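Local coordinates for CBS domain-containing protein (Listeria monocytogenes, PDB 6XNU) that binds the second messenger cyclic di-AMP, probably through its CBS domains, and controls (p)ppGpp and c-di-AMP homeostasis in the bacterial cytosol, at residues S30-A34 against E35-H39; R145-L148 against K149-R153. All blocks are in the same frame, centred on the assembly; numbering follows the deposited sequence.

Overall arrangement
From the N terminus, the chain leaves the short helix 26-29 and enters contact 1, where strand 32-33 turns through a 3-10 segment and sets off toward strand 40-41. Contact 1 thus closes a tight local turn and lies on the path from the four-stranded sheet, where I32 pairs with I141, to the three-stranded sheet containing strand 60-64. Contact 2 opens much later, just after strand 138-143, as the first turns of the C-terminal helix 145-161, and faces the second subunit. The two neither nest nor cross. Their centres are about 19 Å apart, yet they meet where OG of S30 packs on CB of V146, at 3.6 Å.

Contact 1: S30-A34 against E35-H39; sequences SMISA and EKVAH
Two backbone hydrogen bonds, from K36 N to S33 O and from V37 N to A34 O, wind the chain into a 3-10 turn directly after strand 32-33. The bond from K36 N to S33 O measures 2.9 Å, with an N-H...O angle of 156°, and the second, between V37 N and A34 O, 3.0 Å. In both, the donor stands above the plane of the carbonyl that it meets, 61° out of it for V37 N.

The polar side chains of E35 and K36 take different courses. E35 has its CG between the backbone N and carbonyl carbon (chi1 76°) and bends again at chi2, which swings the carboxylate back beside S33, with E35 OE1 3.3 Å from S33 CB. K36 instead runs extended from CG to its ammonium group, and water 1 links it to the strand by accepting from K36 NZ at 2.8 Å and from S33 N at 2.9 Å.

The apolar contact is made by I32 CG2, which meets V37 CG2 at 3.9 Å and also touches K36 CB; I32 crosses each partner nearly at a right angle. Both I32 and V37 rest on I141 of strand 138-143, and buried V37 reaches P62 of strand 60-64 as well. The whole is a single 3-10 turn at a strand end, part of the linker joining the two sheets of this CBS-domain protein.

Contact 2: R145-L148 against K149-R153; sequences RVVL and KQVNR
K149, one turn beyond R145, brings its CD over the guanidinium of that arginine. K149 CB sits 3.5 Å from V146 O, and CG, anti to the carbonyl carbon (chi1 -80°), comes as near to R145 O. K149 CD then passes over one face of the R145 guanidinium, 3.8 Å from R145 NH1 and offset toward the rim. The bend at chi3 (68°) carries the chain on to K149 NZ, 4.5 Å from R145 NH1. Water 2 bridges the two from one side, accepting a bond from R145 NH1 in the guanidinium plane and a weak one from K149 NZ, and probably eases the repulsion of these like charges. R145 NE makes a salt bridge to D125 of the second subunit.

Beneath the side chains, K149 N donates to R145 O at 2.8 Å, and three further i to i+4 bonds follow as far as N152 N. Q150 CG lies 3.3 Å from V146 O, and the extended chain carries NE2 to a hydrogen bond with E26. V147, L148 and V151 pack against the second subunit, V151 on its own counterpart. This is regular alpha-helix with i to i+4 side-chain packing, at the start of a C-terminal helix that follows the last strand of the CBS domain and forms part of the dimer interface.

Contact 1: S30-A34 against E35-H39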
loop_
_atom_site.group_PDB
_atom_site.type_symbol
_atom_site.label_atom_id
_atom_site.label_comp_id
_atom_site.label_asym_id
_atom_site.label_seq_id
_atom_site.Cartn_x
_atom_site.Cartn_y
_atom_site.Cartn_z
ATOM N N SER A 30 -13.242 -1.077 14.877
ATOM C CA SER A 30 -12.754 -1.159 13.504
ATOM C C SER A 30 -11.467 -1.964 13.355
ATOM O O SER A 30 -11.041 -2.204 12.217
ATOM C CB SER A 30 -12.503 0.237 12.943
ATOM O OG SER A 30 -11.270 0.741 13.421
ATOM N N MET A 31 -10.819 -2.341 14.455
ATOM C CA MET A 31 -9.570 -3.084 14.338
ATOM C C MET A 31 -9.802 -4.352 13.534
ATOM O O MET A 31 -10.783 -5.070 13.756
ATOM C CB MET A 31 -9.013 -3.434 15.719
ATOM C CG MET A 31 -7.676 -4.139 15.642
ATOM S SD MET A 31 -7.091 -4.726 17.261
ATOM C CE MET A 31 -8.158 -6.138 17.507
ATOM N N ILE A 32 -8.908 -4.612 12.587
ATOM C CA ILE A 32 -8.913 -5.871 11.848
ATOM C C ILE A 32 -8.189 -6.909 12.689
ATOM O O ILE A 32 -7.009 -6.733 13.007
ATOM C CB ILE A 32 -8.252 -5.709 10.477
ATOM C CG1 ILE A 32 -9.018 -4.664 9.647
ATOM C CG2 ILE A 32 -8.211 -7.044 9.743
ATOM C CD1 ILE A 32 -8.219 -4.137 8.497
ATOM N N SER A 33 -8.889 -7.982 13.054
ATOM C CA SER A 33 -8.358 -8.994 13.962
ATOM C C SER A 33 -7.139 -9.681 13.353
ATOM O O SER A 33 -7.051 -9.881 12.139
ATOM C CB SER A 33 -9.434 -10.038 14.274
ATOM O OG SER A 33 -10.490 -9.469 15.023
ATOM N N ALA A 34 -6.215 -10.103 14.225
ATOM C CA ALA A 34 -4.930 -10.616 13.748
ATOM C C ALA A 34 -5.071 -11.795 12.790
ATOM O O ALA A 34 -4.258 -11.937 11.867
ATOM C CB ALA A 34 -4.057 -11.033 14.942
ATOM N N GLU A 35 -6.054 -12.671 12.997
ATOM C CA GLU A 35 -6.150 -13.848 12.138
ATOM C C GLU A 35 -6.569 -13.511 10.708
ATOM O O GLU A 35 -6.458 -14.376 9.828
ATOM C CB GLU A 35 -7.109 -14.867 12.753
ATOM C CG GLU A 35 -8.573 -14.533 12.610
ATOM C CD GLU A 35 -9.086 -13.587 13.688
ATOM O OE1 GLU A 35 -8.293 -13.173 14.566
ATOM O OE2 GLU A 35 -10.291 -13.253 13.649
ATOM N N LYS A 36 -6.998 -12.277 10.453
ATOM C CA LYS A 36 -7.316 -11.806 9.107
ATOM C C LYS A 36 -6.150 -11.077 8.455
ATOM O O LYS A 36 -6.278 -10.635 7.303
ATOM C CB LYS A 36 -8.539 -10.877 9.146
ATOM C CG LYS A 36 -9.806 -11.527 9.665
ATOM C CD LYS A 36 -10.881 -10.477 9.942
ATOM C CE LYS A 36 -12.220 -11.123 10.230
ATOM N NZ LYS A 36 -13.160 -10.162 10.876
ATOM N N VAL A 37 -5.033 -10.922 9.162
ATOM C CA VAL A 37 -3.848 -10.233 8.661
ATOM C C VAL A 37 -2.770 -11.286 8.444
ATOM O O VAL A 37 -2.394 -11.995 9.382
ATOM C CB VAL A 37 -3.360 -9.151 9.641
ATOM C CG1 VAL A 37 -2.185 -8.388 9.034
ATOM C CG2 VAL A 37 -4.502 -8.189 10.047
ATOM N N ALA A 38 -2.287 -11.415 7.213
ATOM C CA ALA A 38 -1.188 -12.338 6.978
ATOM C C ALA A 38 0.066 -11.847 7.688
ATOM O O ALA A 38 0.252 -10.645 7.914
ATOM C CB ALA A 38 -0.921 -12.488 5.483
ATOM N N HIS A 39 0.917 -12.798 8.079
ATOM C CA HIS A 39 2.187 -12.467 8.706
ATOM C C HIS A 39 3.246 -13.455 8.247
ATOM O O HIS A 39 2.944 -14.499 7.666
ATOM C CB HIS A 39 2.091 -12.467 10.246
ATOM C CG HIS A 39 1.888 -13.824 10.851
ATOM N ND1 HIS A 39 0.649 -14.291 11.234
ATOM C CD2 HIS A 39 2.769 -14.806 11.160
ATOM C CE1 HIS A 39 0.775 -15.503 11.749
ATOM N NE2 HIS A 39 2.052 -15.840 11.717
HETATM O O HOH W 1 -11.677 -8.313 12.272
#

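Contact 2: R145-L148 against K149-R153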
loop_
_atom_site.group_PDB
_atom_site.type_symbol
_atom_site.label_atom_id
_atom_site.label_comp_id
_atom_site.label_asym_id
_atom_site.label_seq_id
_atom_site.Cartn_x
_atom_site.Cartn_y
_atom_site.Cartn_z
ATOM N N ARG A 145 -8.997 3.699 6.962
ATOM C CA ARG A 145 -10.344 3.651 6.399
ATOM C C ARG A 145 -11.401 4.080 7.411
ATOM O O ARG A 145 -12.369 4.755 7.045
ATOM C CB ARG A 145 -10.650 2.250 5.876
ATOM C CG ARG A 145 -12.062 2.105 5.336
ATOM C CD ARG A 145 -12.165 0.853 4.494
ATOM N NE ARG A 145 -13.467 0.724 3.845
ATOM C CZ ARG A 145 -14.526 0.165 4.413
ATOM N NH1 ARG A 145 -14.441 -0.317 5.648
ATOM N NH2 ARG A 145 -15.671 0.092 3.746
ATOM N N VAL A 146 -11.244 3.699 8.688
ATOM C CA VAL A 146 -12.264 4.052 9.676
ATOM C C VAL A 146 -12.386 5.569 9.790
ATOM O O VAL A 146 -13.489 6.103 9.951
ATOM C CB VAL A 146 -11.962 3.399 11.045
ATOM C CG1 VAL A 146 -10.623 3.864 11.606
ATOM C CG2 VAL A 146 -13.081 3.709 12.033
ATOM N N VAL A 147 -11.267 6.289 9.680
ATOM C CA VAL A 147 -11.327 7.747 9.790
ATOM C C VAL A 147 -11.999 8.337 8.558
ATOM O O VAL A 147 -12.809 9.270 8.658
ATOM C CB VAL A 147 -9.919 8.332 10.002
ATOM C CG1 VAL A 147 -9.984 9.864 10.064
ATOM C CG2 VAL A 147 -9.278 7.750 11.293
ATOM N N LEU A 148 -11.699 7.789 7.376
ATOM C CA LEU A 148 -12.382 8.254 6.170
ATOM C C LEU A 148 -13.882 7.997 6.256
ATOM O O LEU A 148 -14.683 8.818 5.802
ATOM C CB LEU A 148 -11.792 7.580 4.929
ATOM C CG LEU A 148 -10.709 8.375 4.203
ATOM C CD1 LEU A 148 -11.293 9.630 3.516
ATOM C CD2 LEU A 148 -9.597 8.763 5.149
ATOM N N LYS A 149 -14.282 6.856 6.830
ATOM C CA LYS A 149 -15.704 6.590 7.024
ATOM C C LYS A 149 -16.326 7.645 7.920
ATOM O O LYS A 149 -17.437 8.123 7.657
ATOM C CB LYS A 149 -15.911 5.205 7.640
ATOM C CG LYS A 149 -15.826 4.069 6.638
ATOM C CD LYS A 149 -15.962 2.714 7.327
ATOM C CE LYS A 149 -17.358 2.488 7.894
ATOM N NZ LYS A 149 -17.423 1.213 8.689
ATOM N N GLN A 150 -15.612 8.029 8.977
ATOM C CA GLN A 150 -16.137 9.048 9.880
ATOM C C GLN A 150 -16.232 10.407 9.193
ATOM O O GLN A 150 -17.203 11.149 9.409
ATOM C CB GLN A 150 -15.260 9.119 11.125
ATOM C CG GLN A 150 -15.391 7.874 11.986
ATOM C CD GLN A 150 -14.390 7.852 13.132
ATOM O OE1 GLN A 150 -13.344 8.507 13.070
ATOM N NE2 GLN A 150 -14.703 7.092 14.184
ATOM N N VAL A 151 -15.232 10.759 8.382
ATOM C CA VAL A 151 -15.269 12.041 7.675
ATOM C C VAL A 151 -16.416 12.059 6.672
ATOM O O VAL A 151 -17.161 13.048 6.561
ATOM C CB VAL A 151 -13.912 12.299 6.996
ATOM C CG1 VAL A 151 -14.008 13.486 6.048
ATOM C CG2 VAL A 151 -12.847 12.556 8.045
ATOM N N ASN A 152 -16.566 10.967 5.925
ATOM C CA ASN A 152 -17.688 10.772 5.008
ATOM C C ASN A 152 -19.024 10.973 5.724
ATOM O O ASN A 152 -19.884 11.730 5.260
ATOM C CB ASN A 152 -17.552 9.357 4.419
ATOM C CG ASN A 152 -18.497 9.070 3.289
ATOM O OD1 ASN A 152 -18.429 9.684 2.214
ATOM N ND2 ASN A 152 -19.378 8.094 3.510
ATOM N N ARG A 153 -19.196 10.336 6.887
ATOM C CA ARG A 153 -20.433 10.500 7.650
ATOM C C ARG A 153 -20.633 11.951 8.059
ATOM O O ARG A 153 -21.757 12.477 8.011
ATOM C CB ARG A 153 -20.405 9.598 8.890
ATOM C CG ARG A 153 -21.671 9.648 9.717
ATOM C CD ARG A 153 -21.651 8.617 10.852
ATOM N NE ARG A 153 -20.618 8.894 11.849
ATOM C CZ ARG A 153 -19.547 8.126 12.068
ATOM N NH1 ARG A 153 -19.348 7.019 11.357
ATOM N NH2 ARG A 153 -18.668 8.467 13.004
HETATM O O HOH W 2 -16.419 -1.643 7.299
#